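Local coordinates for protein inulin fructotransferase (Bacillus sp. snu-7, PDB 2INV) that probably depolymerises inulin by intramolecular fructosyl transfer, releasing a di-fructose dianhydride, at residues 87-92 with 179-184; 112-117 with 146-151; 275-280 with 313-318; 332-337 with 350-355. All blocks are in the same frame, centred on the assembly; numbering follows the deposited sequence.

Interaction 1 of 4, residues 87-92 with 179-184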
loop_
_atom_site.group_PDB
_atom_site.type_symbol
_atom_site.label_atom_id
_atom_site.label_comp_id
_atom_site.label_asym_id
_atom_site.label_seq_id
_atom_site.Cartn_x
_atom_site.Cartn_y
_atom_site.Cartn_z
ATOM N N HIS A 87 -7.752 -10.847 -11.936
ATOM C CA HIS A 87 -8.895 -9.945 -11.772
ATOM C C HIS A 87 -9.658 -9.796 -13.087
ATOM O O HIS A 87 -10.820 -9.399 -13.106
ATOM C CB HIS A 87 -8.414 -8.567 -11.300
ATOM C CG HIS A 87 -7.532 -7.865 -12.282
ATOM N ND1 HIS A 87 -6.286 -8.336 -12.642
ATOM C CD2 HIS A 87 -7.717 -6.722 -12.985
ATOM C CE1 HIS A 87 -5.743 -7.512 -13.521
ATOM N NE2 HIS A 87 -6.590 -6.526 -13.745
ATOM N N GLY A 88 -8.969 -10.110 -14.180
ATOM C CA GLY A 88 -9.535 -10.047 -15.517
ATOM C C GLY A 88 -10.469 -8.903 -15.858
ATOM O O GLY A 88 -11.497 -9.121 -16.501
ATOM N N PHE A 89 -10.139 -7.679 -15.463
ATOM C CA PHE A 89 -11.042 -6.588 -15.799
ATOM C C PHE A 89 -11.057 -6.301 -17.296
ATOM O O PHE A 89 -10.069 -6.507 -18.014
ATOM C CB PHE A 89 -10.709 -5.302 -15.040
ATOM C CG PHE A 89 -11.641 -4.163 -15.365
ATOM C CD1 PHE A 89 -11.375 -3.314 -16.431
ATOM C CD2 PHE A 89 -12.818 -3.983 -14.642
ATOM C CE1 PHE A 89 -12.262 -2.304 -16.780
ATOM C CE2 PHE A 89 -13.720 -2.972 -14.983
ATOM C CZ PHE A 89 -13.437 -2.132 -16.056
ATOM N N PHE A 90 -12.209 -5.822 -17.748
ATOM C CA PHE A 90 -12.453 -5.482 -19.141
ATOM C C PHE A 90 -13.597 -4.471 -19.114
ATOM O O PHE A 90 -14.626 -4.694 -18.479
ATOM C CB PHE A 90 -12.832 -6.752 -19.920
ATOM C CG PHE A 90 -13.393 -6.502 -21.296
ATOM C CD1 PHE A 90 -14.767 -6.322 -21.485
ATOM C CD2 PHE A 90 -12.563 -6.507 -22.410
ATOM C CE1 PHE A 90 -15.303 -6.160 -22.753
ATOM C CE2 PHE A 90 -13.102 -6.342 -23.702
ATOM C CZ PHE A 90 -14.461 -6.172 -23.868
ATOM N N SER A 91 -13.391 -3.354 -19.799
ATOM C CA SER A 91 -14.352 -2.260 -19.854
ATOM C C SER A 91 -15.613 -2.580 -20.654
ATOM O O SER A 91 -15.654 -2.350 -21.863
ATOM C CB SER A 91 -13.665 -1.024 -20.456
ATOM O OG SER A 91 -14.563 0.071 -20.570
ATOM N N ARG A 92 -16.644 -3.086 -19.985
ATOM C CA ARG A 92 -17.888 -3.395 -20.678
ATOM C C ARG A 92 -18.556 -2.107 -21.127
ATOM O O ARG A 92 -19.312 -2.087 -22.100
ATOM C CB ARG A 92 -18.844 -4.176 -19.774
ATOM C CG ARG A 92 -18.628 -5.684 -19.798
ATOM C CD ARG A 92 -19.703 -6.409 -19.012
ATOM N NE ARG A 92 -19.590 -7.868 -19.097
ATOM C CZ ARG A 92 -19.872 -8.583 -20.187
ATOM N NH1 ARG A 92 -20.286 -7.980 -21.297
ATOM N NH2 ARG A 92 -19.744 -9.904 -20.171
ATOM N N GLY A 179 -11.460 -8.357 -9.193
ATOM C CA GLY A 179 -11.926 -7.634 -10.355
ATOM C C GLY A 179 -13.439 -7.655 -10.305
ATOM O O GLY A 179 -14.055 -8.724 -10.361
ATOM N N PHE A 180 -14.041 -6.480 -10.160
ATOM C CA PHE A 180 -15.493 -6.360 -10.106
ATOM C C PHE A 180 -15.894 -5.516 -11.300
ATOM O O PHE A 180 -15.335 -4.437 -11.512
ATOM C CB PHE A 180 -15.934 -5.635 -8.833
ATOM C CG PHE A 180 -15.663 -6.392 -7.566
ATOM C CD1 PHE A 180 -16.622 -7.249 -7.020
ATOM C CD2 PHE A 180 -14.470 -6.205 -6.886
ATOM C CE1 PHE A 180 -16.393 -7.894 -5.814
ATOM C CE2 PHE A 180 -14.233 -6.849 -5.676
ATOM C CZ PHE A 180 -15.193 -7.692 -5.136
ATOM N N VAL A 181 -16.870 -5.979 -12.070
ATOM C CA VAL A 181 -17.303 -5.207 -13.218
ATOM C C VAL A 181 -18.775 -5.406 -13.567
ATOM O O VAL A 181 -19.298 -6.522 -13.519
ATOM C CB VAL A 181 -16.404 -5.512 -14.437
ATOM C CG1 VAL A 181 -16.517 -6.976 -14.829
ATOM C CG2 VAL A 181 -16.783 -4.616 -15.600
ATOM N N TYR A 182 -19.430 -4.292 -13.888
ATOM C CA TYR A 182 -20.841 -4.246 -14.265
ATOM C C TYR A 182 -21.825 -4.860 -13.259
ATOM O O TYR A 182 -22.751 -5.571 -13.637
ATOM C CB TYR A 182 -21.020 -4.864 -15.664
ATOM C CG TYR A 182 -21.196 -3.853 -16.788
ATOM C CD1 TYR A 182 -20.399 -2.709 -16.873
ATOM C CD2 TYR A 182 -22.158 -4.055 -17.776
ATOM C CE1 TYR A 182 -20.564 -1.777 -17.918
ATOM C CE2 TYR A 182 -22.329 -3.137 -18.832
ATOM C CZ TYR A 182 -21.526 -2.003 -18.890
ATOM O OH TYR A 182 -21.709 -1.110 -19.914
ATOM N N LEU A 183 -21.628 -4.547 -11.979
ATOM C CA LEU A 183 -22.485 -5.033 -10.888
ATOM C C LEU A 183 -23.166 -3.843 -10.223
ATOM O O LEU A 183 -22.503 -2.830 -9.969
ATOM C CB LEU A 183 -21.644 -5.758 -9.827
ATOM C CG LEU A 183 -21.051 -7.111 -10.199
ATOM C CD1 LEU A 183 -20.002 -7.495 -9.177
ATOM C CD2 LEU A 183 -22.163 -8.140 -10.250
ATOM N N GLU A 184 -24.453 -3.953 -9.895
ATOM C CA GLU A 184 -25.077 -2.808 -9.257
ATOM C C GLU A 184 -24.373 -2.507 -7.942
ATOM O O GLU A 184 -24.202 -1.346 -7.569
ATOM C CB GLU A 184 -26.571 -3.009 -9.016
ATOM C CG GLU A 184 -27.221 -1.655 -8.779
ATOM C CD GLU A 184 -28.730 -1.666 -8.763
ATOM O OE1 GLU A 184 -29.335 -2.380 -9.589
ATOM O OE2 GLU A 184 -29.313 -0.928 -7.941
#

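Interaction 2 of 4, residues 112-117 with 146-151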
loop_
_atom_site.group_PDB
_atom_site.type_symbol
_atom_site.label_atom_id
_atom_site.label_comp_id
_atom_site.label_asym_id
_atom_site.label_seq_id
_atom_site.Cartn_x
_atom_site.Cartn_y
_atom_site.Cartn_z
ATOM N N HIS A 112 -13.080 -15.776 -14.397
ATOM C CA HIS A 112 -14.285 -15.042 -14.729
ATOM C C HIS A 112 -15.620 -15.672 -14.304
ATOM O O HIS A 112 -16.035 -16.711 -14.837
ATOM C CB HIS A 112 -14.208 -14.833 -16.245
ATOM C CG HIS A 112 -15.354 -14.095 -16.844
ATOM N ND1 HIS A 112 -15.886 -12.947 -16.297
ATOM C CD2 HIS A 112 -15.995 -14.285 -18.021
ATOM C CE1 HIS A 112 -16.802 -12.460 -17.116
ATOM N NE2 HIS A 112 -16.885 -13.251 -18.169
ATOM N N ILE A 113 -16.297 -15.029 -13.356
ATOM C CA ILE A 113 -17.593 -15.512 -12.908
ATOM C C ILE A 113 -18.656 -14.530 -13.356
ATOM O O ILE A 113 -18.631 -13.349 -12.987
ATOM C CB ILE A 113 -17.691 -15.648 -11.373
ATOM C CG1 ILE A 113 -16.851 -16.829 -10.897
ATOM C CG2 ILE A 113 -19.153 -15.835 -10.966
ATOM C CD1 ILE A 113 -16.898 -17.046 -9.403
ATOM N N ARG A 114 -19.575 -15.020 -14.173
ATOM C CA ARG A 114 -20.651 -14.186 -14.643
ATOM C C ARG A 114 -21.810 -14.410 -13.703
ATOM O O ARG A 114 -22.337 -15.515 -13.567
ATOM C CB ARG A 114 -20.999 -14.549 -16.069
ATOM C CG ARG A 114 -19.773 -14.869 -16.904
ATOM C CD ARG A 114 -20.016 -14.474 -18.323
ATOM N NE ARG A 114 -21.269 -15.049 -18.787
ATOM C CZ ARG A 114 -22.055 -14.512 -19.701
ATOM N NH1 ARG A 114 -21.718 -13.377 -20.267
ATOM N NH2 ARG A 114 -23.184 -15.110 -20.028
ATOM N N VAL A 115 -22.148 -13.328 -13.020
ATOM C CA VAL A 115 -23.208 -13.295 -12.039
ATOM C C VAL A 115 -24.549 -13.193 -12.751
ATOM O O VAL A 115 -24.884 -12.157 -13.330
ATOM C CB VAL A 115 -22.994 -12.087 -11.111
ATOM C CG1 VAL A 115 -24.079 -12.023 -10.057
ATOM C CG2 VAL A 115 -21.622 -12.188 -10.462
ATOM N N LEU A 116 -25.310 -14.281 -12.712
ATOM C CA LEU A 116 -26.617 -14.334 -13.352
ATOM C C LEU A 116 -27.645 -14.681 -12.278
ATOM O O LEU A 116 -28.496 -15.553 -12.467
ATOM C CB LEU A 116 -26.614 -15.409 -14.442
ATOM C CG LEU A 116 -25.461 -15.265 -15.433
ATOM C CD1 LEU A 116 -25.367 -16.510 -16.299
ATOM C CD2 LEU A 116 -25.680 -14.025 -16.282
ATOM N N THR A 117 -27.551 -13.988 -11.151
ATOM C CA THR A 117 -28.436 -14.226 -10.033
ATOM C C THR A 117 -29.874 -13.786 -10.211
ATOM O O THR A 117 -30.181 -12.846 -10.937
ATOM C CB THR A 117 -27.873 -13.580 -8.758
ATOM O OG1 THR A 117 -27.521 -12.220 -9.027
ATOM C CG2 THR A 117 -26.650 -14.335 -8.271
ATOM N N ASP A 146 -18.431 -10.461 -12.777
ATOM C CA ASP A 146 -18.992 -9.660 -13.863
ATOM C C ASP A 146 -20.528 -9.752 -13.932
ATOM O O ASP A 146 -21.100 -10.846 -14.036
ATOM C CB ASP A 146 -18.299 -10.135 -15.154
ATOM C CG ASP A 146 -18.964 -9.657 -16.426
ATOM O OD1 ASP A 146 -19.701 -8.659 -16.403
ATOM O OD2 ASP A 146 -18.719 -10.299 -17.470
ATOM N N GLY A 147 -21.180 -8.589 -13.851
ATOM C CA GLY A 147 -22.635 -8.519 -13.888
ATOM C C GLY A 147 -23.220 -8.618 -15.279
ATOM O O GLY A 147 -24.438 -8.536 -15.468
ATOM N N VAL A 148 -22.333 -8.777 -16.254
ATOM C CA VAL A 148 -22.716 -8.923 -17.654
ATOM C C VAL A 148 -23.317 -7.705 -18.369
ATOM O O VAL A 148 -22.864 -7.340 -19.452
ATOM C CB VAL A 148 -23.678 -10.122 -17.816
ATOM C CG1 VAL A 148 -24.015 -10.327 -19.279
ATOM C CG2 VAL A 148 -23.035 -11.367 -17.232
ATOM N N GLY A 149 -24.329 -7.081 -17.776
ATOM C CA GLY A 149 -24.942 -5.935 -18.425
ATOM C C GLY A 149 -25.887 -5.126 -17.560
ATOM O O GLY A 149 -26.296 -5.563 -16.486
ATOM N N PHE A 150 -26.230 -3.932 -18.036
ATOM C CA PHE A 150 -27.137 -3.046 -17.313
ATOM C C PHE A 150 -28.532 -3.062 -17.919
ATOM O O PHE A 150 -28.682 -3.060 -19.138
ATOM C CB PHE A 150 -26.534 -1.642 -17.242
ATOM C CG PHE A 150 -25.395 -1.561 -16.270
ATOM C CD1 PHE A 150 -25.490 -2.230 -15.055
ATOM C CD2 PHE A 150 -24.218 -0.887 -16.570
ATOM C CE1 PHE A 150 -24.436 -2.238 -14.157
ATOM C CE2 PHE A 150 -23.152 -0.884 -15.682
ATOM C CZ PHE A 150 -23.260 -1.564 -14.467
ATOM N N THR A 151 -29.550 -3.063 -17.063
ATOM C CA THR A 151 -30.928 -3.188 -17.514
ATOM C C THR A 151 -31.945 -2.254 -16.862
ATOM O O THR A 151 -31.964 -2.133 -15.641
ATOM C CB THR A 151 -31.393 -4.629 -17.238
ATOM O OG1 THR A 151 -30.859 -5.066 -15.979
ATOM C CG2 THR A 151 -30.947 -5.565 -18.350
#

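Interaction 3 of 4, residues 275-280 with 313-318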
loop_
_atom_site.group_PDB
_atom_site.type_symbol
_atom_site.label_atom_id
_atom_site.label_comp_id
_atom_site.label_asym_id
_atom_site.label_seq_id
_atom_site.Cartn_x
_atom_site.Cartn_y
_atom_site.Cartn_z
ATOM N N PHE A 275 -16.768 14.029 -11.683
ATOM C CA PHE A 275 -17.424 14.905 -12.656
ATOM C C PHE A 275 -18.573 15.642 -11.998
ATOM O O PHE A 275 -19.316 16.362 -12.662
ATOM C CB PHE A 275 -18.031 14.121 -13.823
ATOM C CG PHE A 275 -17.039 13.357 -14.655
ATOM C CD1 PHE A 275 -15.809 13.902 -14.995
ATOM C CD2 PHE A 275 -17.385 12.113 -15.179
ATOM C CE1 PHE A 275 -14.942 13.219 -15.851
ATOM C CE2 PHE A 275 -16.535 11.429 -16.028
ATOM C CZ PHE A 275 -15.312 11.980 -16.368
ATOM N N TYR A 276 -18.738 15.445 -10.698
ATOM C CA TYR A 276 -19.833 16.085 -9.993
ATOM C C TYR A 276 -19.504 16.607 -8.615
ATOM O O TYR A 276 -18.479 16.275 -8.020
ATOM C CB TYR A 276 -21.008 15.117 -9.791
ATOM C CG TYR A 276 -21.206 14.086 -10.863
ATOM C CD1 TYR A 276 -21.587 14.453 -12.153
ATOM C CD2 TYR A 276 -21.057 12.730 -10.577
ATOM C CE1 TYR A 276 -21.825 13.493 -13.122
ATOM C CE2 TYR A 276 -21.286 11.765 -11.543
ATOM C CZ TYR A 276 -21.671 12.152 -12.813
ATOM O OH TYR A 276 -21.902 11.198 -13.778
ATOM N N PRO A 277 -20.393 17.461 -8.101
ATOM C CA PRO A 277 -20.327 18.085 -6.783
ATOM C C PRO A 277 -20.298 16.995 -5.709
ATOM O O PRO A 277 -20.801 15.895 -5.923
ATOM C CB PRO A 277 -21.617 18.891 -6.747
ATOM C CG PRO A 277 -21.679 19.429 -8.131
ATOM C CD PRO A 277 -21.241 18.265 -9.009
ATOM N N GLY A 278 -19.687 17.306 -4.572
ATOM C CA GLY A 278 -19.611 16.358 -3.471
ATOM C C GLY A 278 -18.870 15.048 -3.713
ATOM O O GLY A 278 -19.414 13.967 -3.485
HETATM N N MSE A 279 -17.615 15.138 -4.146
HETATM C CA MSE A 279 -16.794 13.953 -4.402
HETATM C C MSE A 279 -16.364 13.327 -3.076
HETATM O O MSE A 279 -16.242 12.104 -2.957
HETATM C CB MSE A 279 -15.551 14.342 -5.227
HETATM C CG MSE A 279 -15.817 14.500 -6.707
HETATM SE SE MSE A 279 -14.617 15.703 -7.618
HETATM C CE MSE A 279 -15.268 17.400 -6.959
ATOM N N LEU A 280 -16.153 14.184 -2.081
ATOM C CA LEU A 280 -15.721 13.767 -0.752
ATOM C C LEU A 280 -16.770 14.293 0.226
ATOM O O LEU A 280 -16.872 15.502 0.441
ATOM C CB LEU A 280 -14.357 14.396 -0.432
ATOM C CG LEU A 280 -13.588 13.369 0.627
ATOM C CD1 LEU A 280 -12.110 13.651 0.472
ATOM C CD2 LEU A 280 -14.190 13.632 1.960
ATOM N N LEU A 313 -26.702 17.433 -7.406
ATOM C CA LEU A 313 -26.119 18.436 -6.535
ATOM C C LEU A 313 -25.600 19.619 -7.331
ATOM O O LEU A 313 -25.173 19.466 -8.477
ATOM C CB LEU A 313 -24.989 17.823 -5.718
ATOM C CG LEU A 313 -25.424 16.753 -4.718
ATOM C CD1 LEU A 313 -24.224 16.240 -3.947
ATOM C CD2 LEU A 313 -26.457 17.342 -3.766
ATOM N N ASP A 314 -25.659 20.810 -6.740
ATOM C CA ASP A 314 -25.150 21.981 -7.442
ATOM C C ASP A 314 -23.739 22.285 -6.953
ATOM O O ASP A 314 -23.236 21.638 -6.026
ATOM C CB ASP A 314 -26.076 23.207 -7.293
ATOM C CG ASP A 314 -26.201 23.713 -5.860
ATOM O OD1 ASP A 314 -25.185 23.783 -5.133
ATOM O OD2 ASP A 314 -27.336 24.080 -5.468
ATOM N N ASP A 315 -23.089 23.243 -7.600
ATOM C CA ASP A 315 -21.715 23.597 -7.261
ATOM C C ASP A 315 -21.517 24.352 -5.962
ATOM O O ASP A 315 -20.407 24.776 -5.651
ATOM C CB ASP A 315 -21.102 24.378 -8.414
ATOM C CG ASP A 315 -20.852 23.502 -9.623
ATOM O OD1 ASP A 315 -19.801 22.822 -9.660
ATOM O OD2 ASP A 315 -21.712 23.465 -10.529
ATOM N N LEU A 316 -22.586 24.531 -5.200
ATOM C CA LEU A 316 -22.448 25.220 -3.928
ATOM C C LEU A 316 -22.381 24.160 -2.822
ATOM O O LEU A 316 -22.074 24.466 -1.671
ATOM C CB LEU A 316 -23.603 26.205 -3.709
ATOM C CG LEU A 316 -23.542 27.428 -4.639
ATOM C CD1 LEU A 316 -24.785 28.282 -4.475
ATOM C CD2 LEU A 316 -22.298 28.248 -4.322
ATOM N N TYR A 317 -22.639 22.902 -3.194
ATOM C CA TYR A 317 -22.572 21.775 -2.257
ATOM C C TYR A 317 -21.102 21.645 -1.875
ATOM O O TYR A 317 -20.772 21.272 -0.741
ATOM C CB TYR A 317 -23.025 20.472 -2.937
ATOM C CG TYR A 317 -23.179 19.285 -2.002
ATOM C CD1 TYR A 317 -24.306 19.156 -1.193
ATOM C CD2 TYR A 317 -22.208 18.283 -1.939
ATOM C CE1 TYR A 317 -24.473 18.051 -0.347
ATOM C CE2 TYR A 317 -22.359 17.172 -1.089
ATOM C CZ TYR A 317 -23.497 17.065 -0.299
ATOM O OH TYR A 317 -23.665 15.978 0.522
ATOM N N GLY A 318 -20.230 21.952 -2.837
ATOM C CA GLY A 318 -18.801 21.863 -2.603
ATOM C C GLY A 318 -18.220 20.544 -3.072
ATOM O O GLY A 318 -18.893 19.514 -3.007
#

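Interaction 4 of 4, residues 332-337 with 350-355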
loop_
_atom_site.group_PDB
_atom_site.type_symbol
_atom_site.label_atom_id
_atom_site.label_comp_id
_atom_site.label_asym_id
_atom_site.label_seq_id
_atom_site.Cartn_x
_atom_site.Cartn_y
_atom_site.Cartn_z
ATOM N N ASN A 332 -4.156 19.515 0.752
ATOM C CA ASN A 332 -4.859 18.924 -0.393
ATOM C C ASN A 332 -4.708 19.842 -1.608
ATOM O O ASN A 332 -4.584 21.059 -1.450
ATOM C CB ASN A 332 -6.354 18.770 -0.086
ATOM C CG ASN A 332 -6.630 17.793 1.044
ATOM O OD1 ASN A 332 -6.256 16.621 0.974
ATOM N ND2 ASN A 332 -7.297 18.273 2.092
ATOM N N LEU A 333 -4.712 19.268 -2.813
ATOM C CA LEU A 333 -4.607 20.077 -4.027
ATOM C C LEU A 333 -5.902 19.952 -4.828
ATOM O O LEU A 333 -6.250 18.864 -5.283
ATOM C CB LEU A 333 -3.408 19.630 -4.883
ATOM C CG LEU A 333 -2.924 20.614 -5.969
ATOM C CD1 LEU A 333 -1.649 20.087 -6.613
ATOM C CD2 LEU A 333 -3.998 20.832 -7.023
ATOM N N PHE A 334 -6.609 21.070 -4.983
ATOM C CA PHE A 334 -7.864 21.088 -5.726
ATOM C C PHE A 334 -7.690 21.639 -7.142
ATOM O O PHE A 334 -7.315 22.795 -7.325
ATOM C CB PHE A 334 -8.916 21.944 -5.009
ATOM C CG PHE A 334 -9.338 21.413 -3.665
ATOM C CD1 PHE A 334 -8.503 21.536 -2.559
ATOM C CD2 PHE A 334 -10.581 20.812 -3.502
ATOM C CE1 PHE A 334 -8.895 21.075 -1.309
ATOM C CE2 PHE A 334 -10.987 20.342 -2.251
ATOM C CZ PHE A 334 -10.147 20.475 -1.158
ATOM N N ALA A 335 -7.987 20.811 -8.139
ATOM C CA ALA A 335 -7.892 21.212 -9.543
ATOM C C ALA A 335 -9.309 21.166 -10.100
ATOM O O ALA A 335 -9.855 20.096 -10.365
ATOM C CB ALA A 335 -6.992 20.253 -10.305
ATOM N N TYR A 336 -9.900 22.338 -10.273
ATOM C CA TYR A 336 -11.268 22.440 -10.756
ATOM C C TYR A 336 -11.374 23.074 -12.141
ATOM O O TYR A 336 -11.025 24.243 -12.345
ATOM C CB TYR A 336 -12.087 23.218 -9.719
ATOM C CG TYR A 336 -13.544 23.407 -10.037
ATOM C CD1 TYR A 336 -13.949 24.327 -11.003
ATOM C CD2 TYR A 336 -14.526 22.692 -9.353
ATOM C CE1 TYR A 336 -15.294 24.534 -11.281
ATOM C CE2 TYR A 336 -15.879 22.894 -9.623
ATOM C CZ TYR A 336 -16.254 23.813 -10.585
ATOM O OH TYR A 336 -17.585 24.024 -10.859
ATOM N N ASN A 337 -11.856 22.282 -13.097
ATOM C CA ASN A 337 -12.022 22.739 -14.476
ATOM C C ASN A 337 -13.429 22.378 -14.950
ATOM O O ASN A 337 -13.700 21.235 -15.341
ATOM C CB ASN A 337 -10.994 22.068 -15.388
ATOM C CG ASN A 337 -10.904 22.723 -16.738
ATOM O OD1 ASN A 337 -10.148 22.284 -17.600
ATOM N ND2 ASN A 337 -11.651 23.797 -16.923
ATOM N N PRO A 350 -18.095 28.355 -7.866
ATOM C CA PRO A 350 -17.922 26.995 -7.366
ATOM C C PRO A 350 -17.276 27.010 -5.981
ATOM O O PRO A 350 -16.378 27.816 -5.710
ATOM C CB PRO A 350 -17.027 26.372 -8.428
ATOM C CG PRO A 350 -17.604 26.951 -9.677
ATOM C CD PRO A 350 -17.844 28.410 -9.319
ATOM N N THR A 351 -17.738 26.125 -5.105
ATOM C CA THR A 351 -17.188 26.030 -3.756
ATOM C C THR A 351 -16.286 24.815 -3.655
ATOM O O THR A 351 -16.734 23.691 -3.864
ATOM C CB THR A 351 -18.301 25.892 -2.693
ATOM O OG1 THR A 351 -19.126 27.064 -2.693
ATOM C CG2 THR A 351 -17.699 25.698 -1.304
ATOM N N GLN A 352 -15.012 25.037 -3.359
ATOM C CA GLN A 352 -14.088 23.924 -3.232
ATOM C C GLN A 352 -14.360 23.200 -1.924
ATOM O O GLN A 352 -14.618 21.991 -1.909
ATOM C CB GLN A 352 -12.632 24.404 -3.265
ATOM C CG GLN A 352 -12.176 24.997 -4.612
ATOM C CD GLN A 352 -12.593 24.170 -5.807
ATOM O OE1 GLN A 352 -12.357 22.953 -5.864
ATOM N NE2 GLN A 352 -13.207 24.835 -6.787
ATOM N N ILE A 353 -14.296 23.933 -0.819
ATOM C CA ILE A 353 -14.544 23.323 0.482
ATOM C C ILE A 353 -15.693 23.990 1.232
ATOM O O ILE A 353 -15.682 25.196 1.484
ATOM C CB ILE A 353 -13.281 23.354 1.369
ATOM C CG1 ILE A 353 -12.195 22.497 0.727
ATOM C CG2 ILE A 353 -13.603 22.840 2.768
ATOM C CD1 ILE A 353 -10.838 22.614 1.384
ATOM N N LEU A 354 -16.700 23.193 1.568
ATOM C CA LEU A 354 -17.854 23.691 2.301
ATOM C C LEU A 354 -17.966 23.016 3.654
ATOM O O LEU A 354 -18.028 21.786 3.768
ATOM C CB LEU A 354 -19.158 23.466 1.527
ATOM C CG LEU A 354 -20.418 23.795 2.332
ATOM C CD1 LEU A 354 -20.444 25.281 2.661
ATOM C CD2 LEU A 354 -21.651 23.399 1.535
ATOM N N ILE A 355 -18.003 23.853 4.678
ATOM C CA ILE A 355 -18.130 23.407 6.047
ATOM C C ILE A 355 -19.595 23.715 6.369
ATOM O O ILE A 355 -19.945 24.800 6.825
ATOM C CB ILE A 355 -17.119 24.184 6.930
ATOM C CG1 ILE A 355 -15.714 24.044 6.324
ATOM C CG2 ILE A 355 -17.118 23.661 8.351
ATOM C CD1 ILE A 355 -15.212 22.603 6.234
#

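Interaction 1 of 4, residues 87-92 with 179-184
The ring of Y182 is covered on both faces: CB of R92 sits 3.4 Å from its centroid, 9° off the ring normal, a clean CH-pi contact, while the ring of F150 stacks on the opposite face. The ring of F89 is met differently. The carbonyl O of F180 lies at its edge, 4.0 Å from CD2, and V181 CG2 comes in obliquely, 3.5 Å from CE2. In R92, CG stands anti to the carbonyl carbon (chi1 -87°) and the chain then runs straight to NE, which carries CD along the tyrosine ring to 3.6 Å from Y182 CD2. The guanidinium goes on to a salt bridge with D146, and the tyrosine hydroxyl bonds to D96. In this right-handed parallel beta-helix, 179-184 ends one strand of a coil and 87-92 leads into helix 92-96, where S91 caps the backbone N of I94 and also bonds E204 of the sugar pocket. An alanine here in place of Y182 would take away the ring between R92 and F150 and the hydroxyl that binds D96, and would probably leave the R92 chain less firmly held. Glycine suits position 179, since a CB there would collide with the carbonyl O of H87, which instead receives a CA-H...O contact from G179 CA at 3.5 Å. H87 bonds through NE2 to S172 O of the second subunit.

Interaction 2 of 4, residues 112-117 with 146-151
Strand 111-115 and the start of 146-151 run parallel, with D146 bridging R114. D146 N donates almost straight to I113 O (2.9 Å, 169°), nearly along the C=O axis, and D146 O accepts from V115 N at 2.9 Å, the donor standing above the carbonyl plane. Beyond the bridge the chain turns at once: D146 OD1 takes the backbone N of V148 at 2.6 Å, an Asx turn that aspartate is well suited to make. The other carboxylate oxygen, OD2, lies at the edge of the H112 ring, 2.9 Å from CE1, with ring and carboxylate planes only 17° apart. R114 CG covers one face of that imidazole. The bent arginine then lays its guanidinium under V148 CG2, which sits 3.8 Å above the plane and also meets L116 CD2 at 3.9 Å. The polar end of R114 is held by D68 and Q107. An alanine in place of D146 would probably loosen the turn, as it removes the acceptor for V148 N and the salt-bridge partner of R92. With R92 bound to OD1 and R114 NH1 5.1 Å from OD2, the buried carboxylate probably remains ionised, and its closeness to the histidine C-H may favour a positively charged imidazole.

Interaction 3 of 4, residues 275-280 with 313-318
P277 presents its ring to the loop 313-318. Its CB lies 3.3 Å from D314 O and 3.7 Å from L313 CB; CG, one step on, packs against the same D314 oxygen and is 3.5 Å from L313 O; CD is farther off, 4.1 Å from L313 O. The compact proline ring lies against the carbonyl oxygens of L313 and D314. Next along the chain, G278 N donates to G318 O at 2.8 Å, bent to 138°. G278 CA meets the edge of the Y317 ring, 3.6 Å from CD2. A CB on this glycine would strike Y317 CE2, and phi is positive. L313 CD1 lies 3.4 Å over the centre of the Y317 ring, which also stacks with H321. A type I turn from D314 to Y317 and an Asx turn, D314 OD1 accepting from L316 N, shape 313-318. Two residues before the proline, F275 touches fructose in the sugar pocket, whereas the P277 side chain is about 14 Å from fructose. One bent hydrogen bond and proline packing on L313, Y317 and two carbonyl oxygens join the segments, while the charge of D315 goes outside them, to R298 and the A344 amide.

Interaction 4 of 4, residues 332-337 with 350-355
F334 and Y336, two residues apart on one strand, both direct CB toward 350-355 but use different first torsions. In F334, CG is anti to the carbonyl carbon (chi1 -64°); in Y336 it is anti to the backbone N (chi1 -179°), so the two rings diverge and Q352 enters from across. The glutamine folds at chi2 (-45°), which brings its amide back to the strand: OE1 comes 3.6 Å from F334 CD2, NE2 3.5 Å from Y336 CB, and the amide plane stands steeply to both rings. NE2 has its polar partner in S374 OG. The fold is a right-handed parallel beta-helix, and the chain corners at Q352. These side chains fill the interior of a coil, where F334 also packs on I296 and V320, whereas the alternate residues L333 and A335 pack against N289 and E288 of the second subunit. I353 keeps CG1 anti to its carbonyl carbon and extends CD1, so that both atoms lie 3.4 Å from F334 CZ, the two side chains crossing at about a right angle. Y336 crosses P350 similarly: its OH is 3.2 Å from P350 CG and its CZ 3.4 Å from P350 CB. The compact proline offers its aliphatic CB and CG, and the tyrosine hydroxyl, beside CG, bonds D315.

How the interactions relate
The four contacts form two clusters along the beta-helix. Interactions 1 and 2 have centres 9 Å apart and are joined by the salt bridge R92 NE to D146 OD1 (2.8 Å) and a probable hydrogen bond between G147 N and V181 O (2.8 Å). Interactions 3 and 4, again 9 Å apart by centres, meet through probable hydrogen bonds: D315 OD1 with Y336 OH (2.8 Å) and T351 N with D315 O (3.0 Å). Between the clusters, centres lie 26 to 37 Å apart. Both clusters approach bound sugar: the side chain of F89 in interaction 1 is about 5 Å from a bound fructose, and F275 of interaction 3 touches a bound fructose. Interactions 1 and 4 reach the second subunit.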